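Local coordinates for protein D-aminopeptidase (Burkholderia sp. LK4, PDB 5TZB) that probably acts as a beta-aminopeptidase of family S58, an Ntn-hydrolase-type enzyme that removes N-terminal beta-amino acids from peptides, at residues I63-T68 against Q159-A164; L107-A112 against Y139-V144; G232-E237 against R379-R384; A268-H273 against A303-N308; L286-G291 against A344-I349. All blocks are in the same frame, centred on the assembly; numbering follows the deposited sequence.

Contact 1. Residues I63-T68 against Q159-A164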
# COMPACT_ATOMS: atom_id res chain seq x y z
N ILE C 63 7.41 -35.54 -13.97
CA ILE C 63 6.39 -34.51 -13.84
C ILE C 63 5.59 -34.75 -12.57
O ILE C 63 4.99 -35.81 -12.40
CB ILE C 63 5.46 -34.51 -15.05
CG1 ILE C 63 6.27 -34.38 -16.34
CG2 ILE C 63 4.46 -33.37 -14.93
CD1 ILE C 63 5.42 -34.54 -17.61
N ARG C 64 5.63 -33.79 -11.65
CA ARG C 64 4.80 -33.87 -10.45
C ARG C 64 4.20 -32.49 -10.23
O ARG C 64 4.67 -31.74 -9.38
CB ARG C 64 5.62 -34.31 -9.23
CG ARG C 64 6.20 -35.70 -9.38
CD ARG C 64 5.13 -36.79 -9.42
NE ARG C 64 5.73 -38.11 -9.61
CZ ARG C 64 6.19 -38.87 -8.62
NH1 ARG C 64 6.09 -38.44 -7.37
NH2 ARG C 64 6.73 -40.06 -8.88
N THR C 65 3.17 -32.17 -11.00
CA THR C 65 2.62 -30.83 -11.00
C THR C 65 1.20 -30.84 -11.54
O THR C 65 0.60 -31.91 -11.70
CB THR C 65 3.50 -29.86 -11.84
OG1 THR C 65 3.09 -28.51 -11.60
CG2 THR C 65 3.40 -30.17 -13.32
N GLY C 66 0.66 -29.67 -11.81
CA GLY C 66 -0.68 -29.58 -12.35
C GLY C 66 -1.29 -28.21 -12.16
O GLY C 66 -0.59 -27.21 -11.94
N VAL C 67 -2.61 -28.15 -12.23
CA VAL C 67 -3.30 -26.90 -12.10
C VAL C 67 -4.64 -27.12 -11.37
O VAL C 67 -5.32 -28.12 -11.60
CB VAL C 67 -3.49 -26.21 -13.49
CG1 VAL C 67 -4.05 -27.18 -14.50
CG2 VAL C 67 -4.35 -24.97 -13.40
N THR C 68 -4.97 -26.19 -10.48
CA THR C 68 -6.26 -26.17 -9.80
C THR C 68 -7.02 -24.92 -10.20
O THR C 68 -6.44 -23.84 -10.28
CB THR C 68 -6.10 -26.19 -8.28
OG1 THR C 68 -5.51 -27.43 -7.88
CG2 THR C 68 -7.46 -26.05 -7.59
N GLN C 159 8.43 -27.02 -17.79
CA GLN C 159 7.20 -26.31 -18.15
C GLN C 159 6.19 -27.26 -18.78
O GLN C 159 5.82 -27.11 -19.95
CB GLN C 159 7.51 -25.10 -19.06
CG GLN C 159 8.27 -23.97 -18.33
CD GLN C 159 8.57 -22.74 -19.20
OE1 GLN C 159 9.14 -22.85 -20.28
NE2 GLN C 159 8.19 -21.56 -18.71
N HIS C 160 5.73 -28.23 -17.99
CA HIS C 160 4.93 -29.33 -18.54
C HIS C 160 3.42 -29.08 -18.50
O HIS C 160 2.64 -29.91 -18.96
CB HIS C 160 5.24 -30.63 -17.79
CG HIS C 160 6.66 -31.08 -17.94
ND1 HIS C 160 7.11 -31.77 -19.04
CD2 HIS C 160 7.71 -30.98 -17.10
CE1 HIS C 160 8.39 -32.05 -18.89
NE2 HIS C 160 8.78 -31.58 -17.72
N VAL C 161 3.00 -27.95 -17.94
CA VAL C 161 1.57 -27.62 -17.88
C VAL C 161 1.14 -26.90 -19.14
O VAL C 161 1.81 -25.97 -19.59
CB VAL C 161 1.23 -26.74 -16.64
CG1 VAL C 161 -0.26 -26.36 -16.62
CG2 VAL C 161 1.63 -27.45 -15.37
N SER C 162 0.02 -27.33 -19.71
CA SER C 162 -0.45 -26.79 -20.99
C SER C 162 -1.91 -26.33 -20.93
O SER C 162 -2.60 -26.55 -19.93
CB SER C 162 -0.31 -27.84 -22.08
OG SER C 162 -1.26 -28.87 -21.88
N ALA C 163 -2.37 -25.69 -22.00
CA ALA C 163 -3.75 -25.23 -22.08
C ALA C 163 -4.72 -26.40 -21.94
O ALA C 163 -5.80 -26.25 -21.37
CB ALA C 163 -4.00 -24.49 -23.39
N ALA C 164 -4.34 -27.56 -22.46
CA ALA C 164 -5.20 -28.74 -22.39
C ALA C 164 -5.42 -29.14 -20.93
O ALA C 164 -6.51 -29.56 -20.56
CB ALA C 164 -4.59 -29.90 -23.20
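Ile63 CG1 stands opposite its own carbonyl carbon (chi1 -54°) and His160 CG is set in the same way (chi1 -63°), so that the ethyl arm of the isoleucine comes down on the face of the imidazole. CG1 of Ile63 sits 3.7 Å from the centroid of the His160 ring, only 10° off its normal, in a clear CH-pi contact. The terminal Ile63 CD1 leans to the ND1 side, 3.5 Å from His160 ND1, while the branch methyl CG2 approaches His160 CB. Histidine suits this place because it offers two kinds of surface: its face takes the hydrocarbon, and its NE2 hydrogen-bonds Asp155 OD2, a bond that should restrain the turn of the ring.

Further along, Val161 CG2 rests 3.8 Å from Thr65 CG2. The hydroxyl of Thr65 is engaged by Asn115 and Asp150, and its methyl serves the apolar side. Val67 CG1 meets Val161 CG1 more loosely, at 4.4 Å. Between Thr65 and Val67, Gly66, whose backbone angles would drive a CB into the carbonyl O of Thr65, brings its carbonyl O to 4.1 Å from Val161 CG2. Ile63, Thr65 and Val67, alternate residues of the strand, turn the same way and present mostly hydrocarbon to the loop that leads through the N-cap Ser162 into helix 163-172, an apposition of sheet and helix layer that fits the alpha/beta sandwich of S58 enzymes.

Contact 2. Residues L107-A112 against Y139-V144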
# COMPACT_ATOMS: atom_id res chain seq x y z
N LEU C 107 -13.18 -9.28 -9.30
CA LEU C 107 -12.79 -10.58 -9.83
C LEU C 107 -13.73 -10.90 -10.97
O LEU C 107 -14.95 -10.97 -10.77
CB LEU C 107 -12.85 -11.65 -8.72
CG LEU C 107 -12.55 -13.11 -9.06
CD1 LEU C 107 -11.08 -13.30 -9.46
CD2 LEU C 107 -12.92 -14.06 -7.90
N THR C 108 -13.18 -11.09 -12.17
CA THR C 108 -14.00 -11.21 -13.37
C THR C 108 -13.67 -12.48 -14.15
O THR C 108 -14.11 -12.64 -15.29
CB THR C 108 -13.82 -9.98 -14.31
OG1 THR C 108 -12.45 -9.90 -14.73
CG2 THR C 108 -14.20 -8.69 -13.61
N THR C 109 -12.87 -13.36 -13.54
CA THR C 109 -12.37 -14.56 -14.19
C THR C 109 -12.33 -15.71 -13.20
O THR C 109 -12.51 -15.50 -12.01
CB THR C 109 -10.93 -14.38 -14.73
OG1 THR C 109 -10.05 -14.09 -13.63
CG2 THR C 109 -10.87 -13.25 -15.77
N PRO C 110 -12.06 -16.93 -13.68
CA PRO C 110 -11.68 -17.95 -12.71
C PRO C 110 -10.34 -17.62 -12.06
O PRO C 110 -9.60 -16.75 -12.52
CB PRO C 110 -11.54 -19.23 -13.54
CG PRO C 110 -12.19 -18.95 -14.83
CD PRO C 110 -12.18 -17.48 -15.05
N ILE C 111 -10.06 -18.35 -10.99
CA ILE C 111 -8.78 -18.34 -10.30
C ILE C 111 -8.10 -19.67 -10.52
O ILE C 111 -8.74 -20.71 -10.43
CB ILE C 111 -8.96 -18.14 -8.79
CG1 ILE C 111 -9.66 -16.81 -8.51
CG2 ILE C 111 -7.61 -18.20 -8.06
CD1 ILE C 111 -10.24 -16.73 -7.11
N ALA C 112 -6.80 -19.64 -10.79
CA ALA C 112 -6.05 -20.87 -10.98
C ALA C 112 -4.78 -20.88 -10.12
O ALA C 112 -4.17 -19.84 -9.87
CB ALA C 112 -5.73 -21.07 -12.44
N TYR C 139 -13.31 -5.72 -24.02
CA TYR C 139 -12.62 -5.78 -22.74
C TYR C 139 -11.34 -6.58 -22.89
O TYR C 139 -11.17 -7.32 -23.86
CB TYR C 139 -13.51 -6.39 -21.64
CG TYR C 139 -13.68 -7.89 -21.74
CD1 TYR C 139 -12.95 -8.74 -20.93
CD2 TYR C 139 -14.56 -8.45 -22.66
CE1 TYR C 139 -13.11 -10.12 -21.01
CE2 TYR C 139 -14.73 -9.82 -22.75
CZ TYR C 139 -14.00 -10.65 -21.92
OH TYR C 139 -14.15 -12.02 -22.01
N TRP C 140 -10.45 -6.41 -21.93
CA TRP C 140 -9.21 -7.16 -21.90
C TRP C 140 -9.27 -8.14 -20.73
O TRP C 140 -9.51 -7.75 -19.59
CB TRP C 140 -8.00 -6.22 -21.82
CG TRP C 140 -8.19 -5.00 -20.95
CD1 TRP C 140 -7.74 -4.82 -19.67
CD2 TRP C 140 -8.89 -3.80 -21.30
NE1 TRP C 140 -8.11 -3.57 -19.21
CE2 TRP C 140 -8.82 -2.93 -20.19
CE3 TRP C 140 -9.56 -3.37 -22.46
CZ2 TRP C 140 -9.40 -1.66 -20.20
CZ3 TRP C 140 -10.14 -2.11 -22.46
CH2 TRP C 140 -10.05 -1.27 -21.34
N CYS C 141 -9.09 -9.41 -21.04
CA CYS C 141 -9.21 -10.47 -20.05
C CYS C 141 -7.99 -10.50 -19.15
O CYS C 141 -6.87 -10.53 -19.64
CB CYS C 141 -9.39 -11.82 -20.75
SG CYS C 141 -9.69 -13.20 -19.63
N MET C 142 -8.20 -10.48 -17.84
CA MET C 142 -7.08 -10.47 -16.88
C MET C 142 -7.26 -11.55 -15.79
O MET C 142 -7.62 -11.23 -14.65
CB MET C 142 -6.95 -9.08 -16.25
CG MET C 142 -6.60 -7.95 -17.25
SD MET C 142 -6.51 -6.33 -16.47
CE MET C 142 -8.23 -6.06 -16.03
N PRO C 143 -7.01 -12.83 -16.14
CA PRO C 143 -7.19 -13.94 -15.19
C PRO C 143 -6.25 -13.89 -13.97
O PRO C 143 -5.12 -13.40 -14.05
CB PRO C 143 -6.90 -15.18 -16.04
CG PRO C 143 -7.04 -14.72 -17.50
CD PRO C 143 -6.60 -13.29 -17.48
N VAL C 144 -6.73 -14.39 -12.84
CA VAL C 144 -5.91 -14.47 -11.64
C VAL C 144 -5.26 -15.84 -11.56
O VAL C 144 -5.94 -16.86 -11.44
CB VAL C 144 -6.73 -14.21 -10.35
CG1 VAL C 144 -5.85 -14.42 -9.10
CG2 VAL C 144 -7.32 -12.78 -10.37
O HOH W 1 -11.02 -9.87 -17.17
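Ala112 N donates to Val144 O over 3.0 Å, and with Ile111 bridged to Val144 this starts the parallel pairing of strands 111-115 and 144-148 within a mixed sheet. The same Val144 O also receives a CA-H...O contact from Ile111 CA at 3.4 Å. Both beta-branched side chains leave on one face of the sheet, where Leu302 of strand 298-305 packs on them; there the side chains of Leu107 and Val144 cross at about a right angle, with Leu107 CD1 3.9 Å from Val144 CG2.

Two residues before the bridge, Thr109 takes over from the regular backbone pattern. Its OG1, held between the backbone N and the carbonyl carbon by a chi1 of 61°, donates to Pro110 O at 2.9 Å and accepts a weak bond from Val144 N at 3.4 Å. Threonine is apt here: its one hydroxyl links two groups too far apart for a direct bond, and its methyl CG2 turns to Cys141 SG, 4.0 Å off.

Farther out, Cys141 N is bonded by His117 NE2 of the second subunit, which anchors the incoming loop. Beside it, one water joins the segments, 2.8 Å from Thr108 OG1 and accepting from Met142 N at 3.0 Å.

Contact 3. Residues G232-E237 against R379-R384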
# COMPACT_ATOMS: atom_id res chain seq x y z
N GLY C 232 -2.93 -25.43 17.66
CA GLY C 232 -2.08 -24.72 18.60
C GLY C 232 -0.95 -25.52 19.23
O GLY C 232 0.02 -24.94 19.70
N TYR C 233 -1.07 -26.85 19.24
CA TYR C 233 -0.11 -27.71 19.94
C TYR C 233 1.18 -27.91 19.17
O TYR C 233 1.15 -28.15 17.96
CB TYR C 233 -0.76 -29.06 20.26
CG TYR C 233 -1.83 -28.96 21.32
CD1 TYR C 233 -1.55 -29.27 22.65
CD2 TYR C 233 -3.11 -28.53 21.01
CE1 TYR C 233 -2.52 -29.17 23.63
CE2 TYR C 233 -4.09 -28.42 21.99
CZ TYR C 233 -3.78 -28.75 23.30
OH TYR C 233 -4.73 -28.64 24.29
N PRO C 234 2.33 -27.83 19.87
CA PRO C 234 3.66 -27.80 19.22
C PRO C 234 4.09 -29.16 18.72
O PRO C 234 5.12 -29.70 19.12
CB PRO C 234 4.57 -27.29 20.34
CG PRO C 234 3.93 -27.80 21.57
CD PRO C 234 2.44 -27.75 21.34
N VAL C 235 3.30 -29.70 17.80
CA VAL C 235 3.49 -31.05 17.31
C VAL C 235 4.80 -31.20 16.52
O VAL C 235 5.45 -32.25 16.56
CB VAL C 235 2.25 -31.46 16.45
CG1 VAL C 235 2.06 -30.50 15.31
CG2 VAL C 235 2.37 -32.81 15.92
N GLY C 236 5.21 -30.12 15.85
CA GLY C 236 6.46 -30.12 15.10
C GLY C 236 7.69 -30.44 15.93
O GLY C 236 8.66 -31.04 15.43
N GLU C 237 7.68 -30.02 17.19
CA GLU C 237 8.83 -30.19 18.07
C GLU C 237 9.09 -31.66 18.40
O GLU C 237 10.23 -32.03 18.70
CB GLU C 237 8.63 -29.39 19.36
CG GLU C 237 8.59 -27.88 19.14
CD GLU C 237 8.45 -27.09 20.44
OE1 GLU C 237 8.52 -27.69 21.53
OE2 GLU C 237 8.29 -25.85 20.36
N ARG C 379 -0.89 -36.29 21.17
CA ARG C 379 -1.01 -36.83 22.52
C ARG C 379 0.24 -36.55 23.33
O ARG C 379 0.14 -36.13 24.48
CB ARG C 379 -1.24 -38.34 22.48
CG ARG C 379 -1.11 -39.00 23.85
CD ARG C 379 -1.19 -40.51 23.74
NE ARG C 379 -1.24 -41.18 25.04
CZ ARG C 379 -2.37 -41.57 25.64
NH1 ARG C 379 -2.33 -42.17 26.82
NH2 ARG C 379 -3.54 -41.33 25.06
N GLU C 380 1.40 -36.68 22.70
CA GLU C 380 2.69 -36.50 23.35
C GLU C 380 2.88 -35.10 23.93
O GLU C 380 3.59 -34.94 24.94
CB GLU C 380 3.82 -36.80 22.35
CG GLU C 380 5.25 -36.67 22.90
CD GLU C 380 6.30 -37.20 21.93
OE1 GLU C 380 5.92 -37.84 20.92
OE2 GLU C 380 7.51 -36.97 22.16
N VAL C 381 2.27 -34.10 23.30
CA VAL C 381 2.37 -32.72 23.78
C VAL C 381 1.10 -32.25 24.49
O VAL C 381 0.89 -31.05 24.66
CB VAL C 381 2.69 -31.73 22.64
CG1 VAL C 381 4.09 -31.95 22.11
CG2 VAL C 381 1.67 -31.85 21.53
N GLY C 382 0.25 -33.19 24.89
CA GLY C 382 -0.82 -32.90 25.83
C GLY C 382 -2.21 -32.71 25.26
O GLY C 382 -3.17 -32.50 26.01
N TRP C 383 -2.35 -32.79 23.94
CA TRP C 383 -3.67 -32.64 23.32
C TRP C 383 -4.50 -33.90 23.52
O TRP C 383 -3.98 -35.01 23.50
CB TRP C 383 -3.54 -32.36 21.82
CG TRP C 383 -4.85 -32.40 21.08
CD1 TRP C 383 -5.67 -31.35 20.80
CD2 TRP C 383 -5.49 -33.56 20.53
NE1 TRP C 383 -6.78 -31.77 20.10
CE2 TRP C 383 -6.69 -33.13 19.92
CE3 TRP C 383 -5.16 -34.92 20.48
CZ2 TRP C 383 -7.56 -34.01 19.28
CZ3 TRP C 383 -6.03 -35.79 19.85
CH2 TRP C 383 -7.21 -35.33 19.25
N ARG C 384 -5.80 -33.72 23.73
CA ARG C 384 -6.70 -34.86 23.78
C ARG C 384 -8.04 -34.47 23.16
O ARG C 384 -8.42 -33.30 23.19
CB ARG C 384 -6.82 -35.38 25.22
CG ARG C 384 -7.39 -34.42 26.25
CD ARG C 384 -7.28 -35.06 27.64
NE ARG C 384 -7.88 -34.25 28.69
CZ ARG C 384 -9.16 -34.31 29.04
NH1 ARG C 384 -9.98 -35.16 28.43
NH2 ARG C 384 -9.62 -33.54 30.01
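Tyr233 and Trp383 meet as a T-shaped pair in which the indole turns an edge to the phenol face. The Tyr233 ring and the five-membered ring of Trp383 have centroids 5.1 Å apart and planes at 83°, and the closest carbons are Tyr233 CE2 and Trp383 CD1, at 3.5 Å. The tryptophan's own CB completes the cover: it lies 3.6 Å from the centroid of the Tyr233 ring, almost exactly on the normal, as a CH-pi contact. Trp383 CG is anti to the backbone N (chi1 171°), an arrangement that lets CB stand over the middle of the phenol while CD1 reaches toward its CE2 corner. Flat aromatic residues suit both places, one giving a face and the other an edge.

At the rim of the same phenol, near its plane, Val381 O lies 3.6 Å from Tyr233 CD1. Val381 then fills the angle between tyrosine and proline: its CG2 touches Tyr233 CB at 3.9 Å and Pro234 CD at 4.2 Å, and its CG1 approaches Pro234 O. Pro234 is the centre of an inverse gamma turn, with Val235 N bonded to Tyr233 O.

The hydroxyl of Tyr233 is bonded to Val381 O of the third subunit, and Val381 O in turn takes the hydroxyl of that subunit's Tyr233, a reciprocal pair that joins two chains. Helix 371-380 ends here in a Schellman motif with Gly382, at positive phi, as its C-prime residue; Tyr233 and Trp383 both rest on Leu378 of that helix, and the loop between strands 213-220 and 260-266 is thereby laid against its C-terminal end.

Contact 4. Residues A268-H273 against A303-N308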
# COMPACT_ATOMS: atom_id res chain seq x y z
N ALA C 268 -21.08 -13.50 2.15
CA ALA C 268 -21.35 -12.20 2.76
C ALA C 268 -21.21 -11.08 1.71
O ALA C 268 -20.38 -11.17 0.82
CB ALA C 268 -20.41 -11.96 3.93
N PRO C 269 -22.07 -10.05 1.79
CA PRO C 269 -21.95 -8.93 0.84
C PRO C 269 -20.82 -7.97 1.22
O PRO C 269 -21.08 -6.96 1.87
CB PRO C 269 -23.31 -8.24 0.92
CG PRO C 269 -23.78 -8.55 2.33
CD PRO C 269 -23.27 -9.94 2.64
N LEU C 270 -19.58 -8.35 0.94
CA LEU C 270 -18.43 -7.51 1.26
C LEU C 270 -18.04 -6.61 0.10
O LEU C 270 -17.97 -7.08 -1.04
CB LEU C 270 -17.23 -8.37 1.66
CG LEU C 270 -17.36 -9.17 2.96
CD1 LEU C 270 -16.06 -9.91 3.24
CD2 LEU C 270 -17.72 -8.27 4.12
N LEU C 271 -17.77 -5.35 0.41
CA LEU C 271 -17.23 -4.38 -0.56
C LEU C 271 -15.74 -4.66 -0.79
O LEU C 271 -15.12 -5.35 0.02
CB LEU C 271 -17.43 -2.95 -0.05
CG LEU C 271 -18.88 -2.53 0.17
CD1 LEU C 271 -18.93 -1.09 0.66
CD2 LEU C 271 -19.68 -2.70 -1.12
N PRO C 272 -15.15 -4.10 -1.89
CA PRO C 272 -13.72 -4.30 -2.16
C PRO C 272 -12.82 -4.04 -0.95
O PRO C 272 -12.01 -4.91 -0.63
CB PRO C 272 -13.44 -3.30 -3.29
CG PRO C 272 -14.73 -3.30 -4.06
CD PRO C 272 -15.82 -3.40 -3.00
N HIS C 273 -13.00 -2.93 -0.22
CA HIS C 273 -12.11 -2.65 0.91
C HIS C 273 -12.27 -3.67 2.03
O HIS C 273 -11.33 -3.92 2.79
CB HIS C 273 -12.32 -1.22 1.43
CG HIS C 273 -13.48 -1.06 2.39
ND1 HIS C 273 -14.78 -0.89 1.97
CD2 HIS C 273 -13.51 -0.98 3.74
CE1 HIS C 273 -15.56 -0.73 3.02
NE2 HIS C 273 -14.82 -0.78 4.11
N ALA C 303 -9.15 -12.77 -1.39
CA ALA C 303 -10.50 -12.98 -0.88
C ALA C 303 -11.54 -12.41 -1.84
O ALA C 303 -11.38 -11.29 -2.33
CB ALA C 303 -10.64 -12.36 0.49
N PHE C 304 -12.58 -13.17 -2.13
CA PHE C 304 -13.70 -12.64 -2.92
C PHE C 304 -15.04 -12.94 -2.26
O PHE C 304 -15.19 -13.92 -1.51
CB PHE C 304 -13.66 -13.16 -4.37
CG PHE C 304 -13.99 -14.63 -4.52
CD1 PHE C 304 -15.31 -15.05 -4.72
CD2 PHE C 304 -12.98 -15.58 -4.53
CE1 PHE C 304 -15.60 -16.40 -4.87
CE2 PHE C 304 -13.27 -16.92 -4.68
CZ PHE C 304 -14.59 -17.34 -4.86
N ALA C 305 -16.02 -12.08 -2.54
CA ALA C 305 -17.34 -12.19 -1.94
C ALA C 305 -18.40 -12.35 -3.03
O ALA C 305 -18.32 -11.70 -4.08
CB ALA C 305 -17.61 -10.97 -1.08
N THR C 306 -19.41 -13.18 -2.77
CA THR C 306 -20.46 -13.43 -3.76
C THR C 306 -21.78 -12.73 -3.41
O THR C 306 -22.72 -12.75 -4.21
CB THR C 306 -20.73 -14.93 -3.94
OG1 THR C 306 -21.17 -15.49 -2.69
CG2 THR C 306 -19.45 -15.67 -4.37
N GLY C 307 -21.83 -12.09 -2.24
CA GLY C 307 -23.05 -11.49 -1.71
C GLY C 307 -23.68 -10.43 -2.58
O GLY C 307 -24.91 -10.35 -2.71
N ASN C 308 -22.85 -9.59 -3.18
CA ASN C 308 -23.34 -8.65 -4.19
C ASN C 308 -23.25 -9.27 -5.58
O ASN C 308 -22.19 -9.77 -5.97
CB ASN C 308 -22.54 -7.34 -4.12
CG ASN C 308 -22.89 -6.53 -2.88
OD1 ASN C 308 -23.99 -5.97 -2.78
ND2 ASN C 308 -21.98 -6.49 -1.93
O HOH W 2 -19.94 -8.72 -2.35
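Pro269 CB stands over one face of the Asn308 carboxamide, at its ND2 end, 3.6 Å from Asn308 ND2. Around the rim of the amide the polar atoms are engaged: OD1 accepts from Lys327 N, and ND2 donates to a water at 3.1 Å. That water also accepts from Asn308 N and donates to Leu270 O at 2.9 Å, so one solvent molecule takes two N-H groups and serves a carbonyl of the facing segment. Asparagine suits the place because ND2 can reach the water while OD1 accepts from Lys327 N.

Pro269 itself centres an inverse gamma turn, closed by a weak Leu270 N to Ala268 O bond. Its CA comes within 3.8 Å of Gly307 CA, a backbone approach that the bare glycine permits. The turn belongs to a beta-alpha-beta unit: strand 260-266 runs through it into helix 272-289, and the chain returns as strand 298-305, parallel to the first.

At the end of that last strand, Ala305 sets its small methyl against both a carbonyl and a leucine, 3.4 Å from Ala268 O and 3.8 Å from Leu270 CB. Helix residue Cys275 packs against both Leu270 and Ala305, and Pro269 touches Thr323 of the fourth subunit.

Contact 5. Residues L286-G291 against A344-I349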
# COMPACT_ATOMS: atom_id res chain seq x y z
N LEU C 286 -2.43 -18.81 8.89
CA LEU C 286 -1.10 -19.33 8.53
C LEU C 286 -0.14 -19.29 9.72
O LEU C 286 0.59 -20.25 9.97
CB LEU C 286 -0.51 -18.53 7.35
CG LEU C 286 0.95 -18.76 6.96
CD1 LEU C 286 1.20 -20.22 6.54
CD2 LEU C 286 1.38 -17.77 5.85
N ALA C 287 -0.17 -18.18 10.46
CA ALA C 287 0.71 -18.00 11.62
C ALA C 287 0.45 -19.05 12.68
O ALA C 287 1.37 -19.51 13.34
CB ALA C 287 0.55 -16.61 12.22
N ARG C 288 -0.83 -19.41 12.86
CA ARG C 288 -1.19 -20.35 13.92
C ARG C 288 -0.74 -21.79 13.61
O ARG C 288 -0.63 -22.61 14.51
CB ARG C 288 -2.71 -20.27 14.23
CG ARG C 288 -3.02 -18.96 14.96
CD ARG C 288 -4.47 -18.66 15.37
NE ARG C 288 -5.51 -19.20 14.51
CZ ARG C 288 -6.75 -18.71 14.44
NH1 ARG C 288 -7.63 -19.27 13.63
NH2 ARG C 288 -7.10 -17.64 15.16
N VAL C 289 -0.46 -22.09 12.34
CA VAL C 289 0.08 -23.40 11.98
C VAL C 289 1.62 -23.40 12.01
O VAL C 289 2.26 -24.48 12.07
CB VAL C 289 -0.43 -23.84 10.60
CG1 VAL C 289 -0.04 -25.29 10.29
CG2 VAL C 289 -1.94 -23.69 10.54
N GLY C 290 2.22 -22.21 12.00
CA GLY C 290 3.66 -22.07 12.12
C GLY C 290 4.35 -21.44 10.93
O GLY C 290 5.56 -21.62 10.75
N GLY C 291 3.59 -20.72 10.11
CA GLY C 291 4.11 -20.05 8.93
C GLY C 291 4.31 -18.56 9.07
O GLY C 291 4.14 -17.99 10.16
N ALA C 344 -10.76 -21.07 8.95
CA ALA C 344 -10.89 -21.83 7.70
C ALA C 344 -9.52 -22.06 7.08
O ALA C 344 -9.22 -23.16 6.61
CB ALA C 344 -11.79 -21.10 6.74
N VAL C 345 -8.69 -21.02 7.08
CA VAL C 345 -7.33 -21.11 6.56
C VAL C 345 -6.47 -22.06 7.40
O VAL C 345 -5.74 -22.90 6.86
CB VAL C 345 -6.66 -19.73 6.49
CG1 VAL C 345 -5.17 -19.86 6.19
CG2 VAL C 345 -7.37 -18.88 5.46
N GLU C 346 -6.56 -21.93 8.72
CA GLU C 346 -5.80 -22.80 9.61
C GLU C 346 -6.14 -24.27 9.34
O GLU C 346 -5.25 -25.10 9.16
CB GLU C 346 -6.05 -22.45 11.08
CG GLU C 346 -5.19 -23.22 12.09
CD GLU C 346 -5.48 -22.84 13.54
OE1 GLU C 346 -6.27 -21.90 13.75
OE2 GLU C 346 -4.96 -23.50 14.46
N GLU C 347 -7.43 -24.60 9.29
CA GLU C 347 -7.82 -26.00 9.08
C GLU C 347 -7.51 -26.49 7.67
O GLU C 347 -7.18 -27.67 7.47
CB GLU C 347 -9.31 -26.22 9.38
CG GLU C 347 -9.70 -27.70 9.32
CD GLU C 347 -11.11 -27.98 9.79
OE1 GLU C 347 -11.77 -27.05 10.30
OE2 GLU C 347 -11.55 -29.14 9.68
N ALA C 348 -7.61 -25.59 6.70
CA ALA C 348 -7.33 -25.94 5.31
C ALA C 348 -5.89 -26.41 5.19
O ALA C 348 -5.62 -27.42 4.54
CB ALA C 348 -7.58 -24.75 4.41
N ILE C 349 -4.98 -25.70 5.84
CA ILE C 349 -3.56 -26.06 5.82
C ILE C 349 -3.34 -27.42 6.49
O ILE C 349 -2.66 -28.29 5.93
CB ILE C 349 -2.69 -24.99 6.51
CG1 ILE C 349 -2.74 -23.67 5.72
CG2 ILE C 349 -1.25 -25.48 6.64
CD1 ILE C 349 -2.21 -22.47 6.48
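Arg288 meets Glu346 first with CB and again with its NE and NH1 end. Its CB lies against the carboxylate, 3.8 Å from Glu346 CD. Farther out CD comes to 4.0 Å from Glu346 OE1, and a bend at chi3 (-31°) swings the guanidinium so that one edge faces that oxygen. NE then stands 2.9 Å from Glu346 OE1 and NH1 3.0 Å from the same atom, with CZ between them at 3.3 Å. Two weak, bent hydrogen bonds thus share one oxygen as part of a salt bridge, and the guanidinium and carboxylate planes stay 53° apart. In this buried setting the opposite charges would be expected to stabilise each other. Glu346 suits the task through its extended chain, whose CG also packs on Val289 CG2 at 3.6 Å.

The pair joins the end of helix 272-289 to the middle of helix 331-355. The first helix closes in a Schellman motif: Gly290, at positive phi, is the C-prime residue, and Gly291 N bonds to Leu286 O, which also accepts from Val289 N. Beside the charges runs an apolar seam, with Val289 CG1 3.9 Å from Ile349 CG2 and Ile349 CD1 4.1 Å from Leu286 CD1. Leu286 and Ile349 both lean on Ile260 of strand 260-266. Toward the third subunit, Ala287 O accepts a hydrogen bond from NE of that subunit's Arg288.

From the N terminus, strand 63-71 opens contact 1, whose loop closes at 159-164; contact 2 opens and closes within it. The two touch through Thr68 and Ala112, since strands 63-71 and 111-115 are neighbours in one sheet. Contact 3 opens next at 232-237 and closes only at 379-384, near the C terminus, enclosing both contacts 4 and 5. These two cross, their segments alternating along the chain, and share helix 272-289: contact 4 lies at its start, contact 5 at its end. Phe304 of contact 4 packs on Leu107 of contact 2 and, across to the other sheet, on Ile111, while contacts 3 and 5 both reach the third subunit.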